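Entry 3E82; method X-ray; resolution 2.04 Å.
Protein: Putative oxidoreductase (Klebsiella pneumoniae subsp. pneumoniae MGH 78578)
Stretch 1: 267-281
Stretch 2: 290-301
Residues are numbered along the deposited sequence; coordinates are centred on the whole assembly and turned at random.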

# COMPACT_ATOMS: atom_id res chain seq x y z
N VAL B 267 -35.61 -1.98 -1.80
CA VAL B 267 -36.08 -1.70 -0.45
C VAL B 267 -35.20 -2.37 0.60
O VAL B 267 -35.02 -3.59 0.58
CB VAL B 267 -37.54 -2.18 -0.23
CG1 VAL B 267 -37.93 -1.99 1.23
CG2 VAL B 267 -38.49 -1.39 -1.14
N PRO B 268 -34.64 -1.58 1.54
CA PRO B 268 -33.78 -2.14 2.59
C PRO B 268 -34.51 -3.22 3.38
O PRO B 268 -35.65 -3.03 3.80
CB PRO B 268 -33.46 -0.91 3.46
CG PRO B 268 -33.48 0.22 2.46
CD PRO B 268 -34.71 -0.11 1.62
N GLY B 269 -33.85 -4.36 3.58
CA GLY B 269 -34.47 -5.43 4.33
C GLY B 269 -35.22 -6.42 3.45
O GLY B 269 -35.73 -7.43 3.94
N SER B 270 -35.29 -6.14 2.15
CA SER B 270 -35.98 -7.03 1.22
C SER B 270 -35.14 -8.27 0.92
O SER B 270 -34.04 -8.43 1.44
CB SER B 270 -36.32 -6.28 -0.08
OG SER B 270 -35.17 -5.79 -0.72
N ALA B 271 -35.67 -9.13 0.05
CA ALA B 271 -35.02 -10.38 -0.32
C ALA B 271 -33.50 -10.39 -0.48
O ALA B 271 -32.79 -11.04 0.30
CB ALA B 271 -35.65 -10.93 -1.60
N ASP B 272 -33.00 -9.69 -1.49
CA ASP B 272 -31.57 -9.68 -1.77
C ASP B 272 -30.77 -8.53 -1.15
O ASP B 272 -29.60 -8.33 -1.50
CB ASP B 272 -31.34 -9.67 -3.29
CG ASP B 272 -32.26 -10.65 -4.02
OD1 ASP B 272 -32.37 -11.81 -3.57
OD2 ASP B 272 -32.85 -10.25 -5.04
N TRP B 273 -31.38 -7.80 -0.22
CA TRP B 273 -30.71 -6.68 0.44
C TRP B 273 -29.43 -7.13 1.15
O TRP B 273 -29.43 -8.08 1.93
CB TRP B 273 -31.68 -6.03 1.45
CG TRP B 273 -31.06 -4.95 2.33
CD1 TRP B 273 -30.82 -5.03 3.67
CD2 TRP B 273 -30.61 -3.66 1.91
NE1 TRP B 273 -30.25 -3.86 4.12
CE2 TRP B 273 -30.10 -3.01 3.06
CE3 TRP B 273 -30.58 -2.99 0.68
CZ2 TRP B 273 -29.57 -1.71 3.01
CZ3 TRP B 273 -30.05 -1.70 0.63
CH2 TRP B 273 -29.55 -1.08 1.79
N GLY B 274 -28.32 -6.45 0.85
CA GLY B 274 -27.05 -6.78 1.49
C GLY B 274 -26.40 -8.12 1.18
O GLY B 274 -25.39 -8.47 1.79
N GLN B 275 -26.96 -8.88 0.24
CA GLN B 275 -26.37 -10.16 -0.11
C GLN B 275 -25.05 -9.94 -0.82
O GLN B 275 -24.91 -8.98 -1.58
CB GLN B 275 -27.32 -10.97 -0.99
CG GLN B 275 -28.52 -11.52 -0.23
CD GLN B 275 -28.10 -12.49 0.86
OE1 GLN B 275 -28.73 -12.56 1.92
NE2 GLN B 275 -27.05 -13.25 0.61
N ASP B 276 -24.09 -10.82 -0.57
CA ASP B 276 -22.78 -10.70 -1.18
C ASP B 276 -22.27 -12.09 -1.58
O ASP B 276 -21.78 -12.84 -0.74
CB ASP B 276 -21.81 -10.06 -0.19
CG ASP B 276 -20.53 -9.58 -0.86
OD1 ASP B 276 -20.23 -10.04 -1.98
OD2 ASP B 276 -19.83 -8.74 -0.25
N ASP B 277 -22.38 -12.41 -2.86
CA ASP B 277 -21.94 -13.71 -3.35
C ASP B 277 -20.47 -13.73 -3.79
O ASP B 277 -20.04 -14.62 -4.52
CB ASP B 277 -22.86 -14.19 -4.48
CG ASP B 277 -22.78 -13.31 -5.70
OD1 ASP B 277 -22.22 -12.19 -5.60
OD2 ASP B 277 -23.29 -13.72 -6.76
N ASP B 278 -19.71 -12.73 -3.34
CA ASP B 278 -18.28 -12.66 -3.63
C ASP B 278 -17.68 -13.16 -2.33
O ASP B 278 -17.72 -12.49 -1.31
CB ASP B 278 -17.83 -11.22 -3.89
CG ASP B 278 -16.32 -11.10 -4.09
OD1 ASP B 278 -15.80 -11.72 -5.05
OD2 ASP B 278 -15.65 -10.40 -3.30
N PRO B 279 -17.12 -14.38 -2.35
CA PRO B 279 -16.55 -14.94 -1.14
C PRO B 279 -15.23 -14.38 -0.67
O PRO B 279 -14.51 -13.71 -1.40
CB PRO B 279 -16.44 -16.42 -1.49
CG PRO B 279 -16.00 -16.35 -2.91
CD PRO B 279 -16.91 -15.28 -3.50
N LEU B 280 -14.93 -14.68 0.59
CA LEU B 280 -13.68 -14.29 1.19
C LEU B 280 -12.73 -15.38 0.69
O LEU B 280 -13.10 -16.57 0.71
CB LEU B 280 -13.81 -14.35 2.71
CG LEU B 280 -14.78 -13.36 3.36
CD1 LEU B 280 -15.47 -14.01 4.55
CD2 LEU B 280 -14.02 -12.10 3.78
N VAL B 281 -11.56 -15.00 0.21
CA VAL B 281 -10.58 -15.97 -0.26
C VAL B 281 -9.47 -16.04 0.80
O VAL B 281 -8.76 -15.06 1.03
CB VAL B 281 -10.00 -15.58 -1.64
CG1 VAL B 281 -8.98 -16.60 -2.10
CG2 VAL B 281 -11.13 -15.48 -2.67
N HIS B 290 -8.94 -21.16 -0.19
CA HIS B 290 -10.27 -21.75 -0.12
C HIS B 290 -11.20 -20.57 0.14
O HIS B 290 -10.79 -19.56 0.72
CB HIS B 290 -10.39 -22.79 1.01
CG HIS B 290 -10.22 -22.23 2.38
ND1 HIS B 290 -8.98 -21.94 2.92
CD2 HIS B 290 -11.12 -21.95 3.35
CE1 HIS B 290 -9.13 -21.50 4.16
NE2 HIS B 290 -10.42 -21.50 4.44
N ALA B 291 -12.44 -20.69 -0.30
CA ALA B 291 -13.40 -19.61 -0.11
C ALA B 291 -14.23 -19.77 1.15
O ALA B 291 -14.36 -20.87 1.68
CB ALA B 291 -14.31 -19.52 -1.32
N GLN B 292 -14.76 -18.66 1.64
CA GLN B 292 -15.61 -18.68 2.82
C GLN B 292 -16.75 -17.71 2.53
O GLN B 292 -16.51 -16.56 2.15
CB GLN B 292 -14.86 -18.23 4.07
CG GLN B 292 -15.75 -18.26 5.31
CD GLN B 292 -14.98 -18.05 6.60
OE1 GLN B 292 -13.99 -18.72 6.86
NE2 GLN B 292 -15.46 -17.11 7.42
N ALA B 293 -17.98 -18.19 2.68
CA ALA B 293 -19.15 -17.36 2.41
C ALA B 293 -19.08 -16.05 3.17
O ALA B 293 -18.74 -16.02 4.35
CB ALA B 293 -20.43 -18.12 2.77
N THR B 294 -19.38 -14.96 2.48
CA THR B 294 -19.38 -13.63 3.09
C THR B 294 -20.75 -13.38 3.72
O THR B 294 -21.78 -13.60 3.09
CB THR B 294 -19.11 -12.53 2.04
OG1 THR B 294 -17.87 -12.80 1.37
CG2 THR B 294 -19.02 -11.16 2.71
N PRO B 295 -20.76 -12.92 4.98
CA PRO B 295 -22.02 -12.64 5.67
C PRO B 295 -22.80 -11.51 5.01
O PRO B 295 -22.22 -10.61 4.38
CB PRO B 295 -21.58 -12.32 7.09
CG PRO B 295 -20.21 -11.73 6.88
CD PRO B 295 -19.61 -12.63 5.85
N GLN B 296 -24.12 -11.56 5.14
CA GLN B 296 -24.99 -10.55 4.56
C GLN B 296 -24.71 -9.23 5.27
O GLN B 296 -24.42 -9.22 6.46
CB GLN B 296 -26.46 -10.91 4.76
CG GLN B 296 -27.44 -9.97 4.04
CD GLN B 296 -28.65 -9.59 4.89
OE1 GLN B 296 -29.18 -10.41 5.64
NE2 GLN B 296 -29.11 -8.34 4.76
N GLY B 297 -24.77 -8.14 4.53
CA GLY B 297 -24.55 -6.83 5.13
C GLY B 297 -25.89 -6.15 5.34
O GLY B 297 -26.84 -6.43 4.61
N ASP B 298 -25.99 -5.26 6.33
CA ASP B 298 -27.24 -4.54 6.56
C ASP B 298 -27.08 -3.29 7.41
O ASP B 298 -27.10 -3.35 8.64
CB ASP B 298 -28.28 -5.46 7.19
CG ASP B 298 -29.62 -4.76 7.39
OD1 ASP B 298 -29.86 -3.73 6.71
OD2 ASP B 298 -30.43 -5.25 8.20
N GLN B 299 -26.94 -2.14 6.75
CA GLN B 299 -26.78 -0.89 7.48
C GLN B 299 -28.03 -0.47 8.26
O GLN B 299 -27.99 0.49 9.03
CB GLN B 299 -26.33 0.22 6.52
CG GLN B 299 -27.31 0.58 5.42
CD GLN B 299 -26.68 1.54 4.42
OE1 GLN B 299 -26.47 2.72 4.71
NE2 GLN B 299 -26.36 1.02 3.23
N ARG B 300 -29.14 -1.19 8.09
CA ARG B 300 -30.35 -0.87 8.84
C ARG B 300 -30.01 -1.07 10.31
O ARG B 300 -30.70 -0.56 11.20
CB ARG B 300 -31.51 -1.80 8.45
CG ARG B 300 -32.02 -1.63 7.03
CD ARG B 300 -33.01 -2.74 6.62
NE ARG B 300 -34.12 -2.87 7.57
CZ ARG B 300 -34.20 -3.82 8.51
NH1 ARG B 300 -33.24 -4.73 8.62
NH2 ARG B 300 -35.24 -3.84 9.33
N GLN B 301 -28.93 -1.82 10.58
CA GLN B 301 -28.50 -2.07 11.94
C GLN B 301 -28.21 -0.76 12.66
O GLN B 301 -28.47 -0.64 13.86
CB GLN B 301 -27.24 -2.96 11.97
CG GLN B 301 -27.50 -4.45 11.74
CD GLN B 301 -28.32 -5.08 12.85
OE1 GLN B 301 -28.01 -4.93 14.03
NE2 GLN B 301 -29.36 -5.82 12.48
O HOH W 1 -24.11 -12.64 2.20
O HOH W 2 -20.19 -14.70 -0.73

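Stretch 2 runs antiparallel to stretch 1, and its first residues form a short ladder with it. His-290 contributes little beyond backbone, its CA-to-CB bond pointing away. At Ala-291 the small methyl packs against the proline ring, Ala-291 CB to Pro-279 CB at 3.8 Å, on the sheet face it shares with Val-281. Gln-292 makes the paired backbone bonds of the ladder: Gln-292 N donates to Leu-280 O at 2.8 Å, and Leu-280 N donates to Gln-292 O at 2.9 Å. Both side chains lie on the other face, where Leu-280 is buried.

Past Ala-293, whose CA-to-CB bond points away, that of Thr-294 points toward stretch 1, and its hydroxyl replaces the ladder: Thr-294 OG1 donates to Asp-278 O at 2.7 Å. Threonine suits the place because its hydroxyl has that acceptor, while Thr-294 CG2 packs 3.9 Å from Asp-276 OD2. Two waters bridge the backbones here: one donates to Thr-294 O, the other to Asp-276 O, each completed by a weak bond from the opposing N.

The CA-to-CB bond of Gln-296 points sideways, and Gln-296 NE2 comes 2.9 Å from Trp-273 O and is weakly bonded to its neighbour Gly-297 O. Direct backbone pairing resumes at Gly-297, where Gly-297 N donates to Gly-274 O at 2.8 Å, nearly straight. The return contact, Gly-274 CA to Gly-297 O at 3.1 Å, demands glycine: a CB on Gly-274 would lie 1.7 Å from that oxygen, and its positive phi agrees.

Asp-298 serves both stretches. Trp-273 is buried, and its indole NE1 finds an acceptor in Asp-298 OD1 at 2.6 Å, near the indole plane. Asp-298 OD1 also accepts from Arg-300 N at 3.0 Å as a cap; Asp-298 OD2 forms a salt bridge with Arg-300 NH1 at 2.9 Å. Gln-299 CG meets the ring edge at Trp-273 CZ2, 4.0 Å away. Finally, Arg-300 lays its aliphatic CD 3.7 Å from Pro-268 CB.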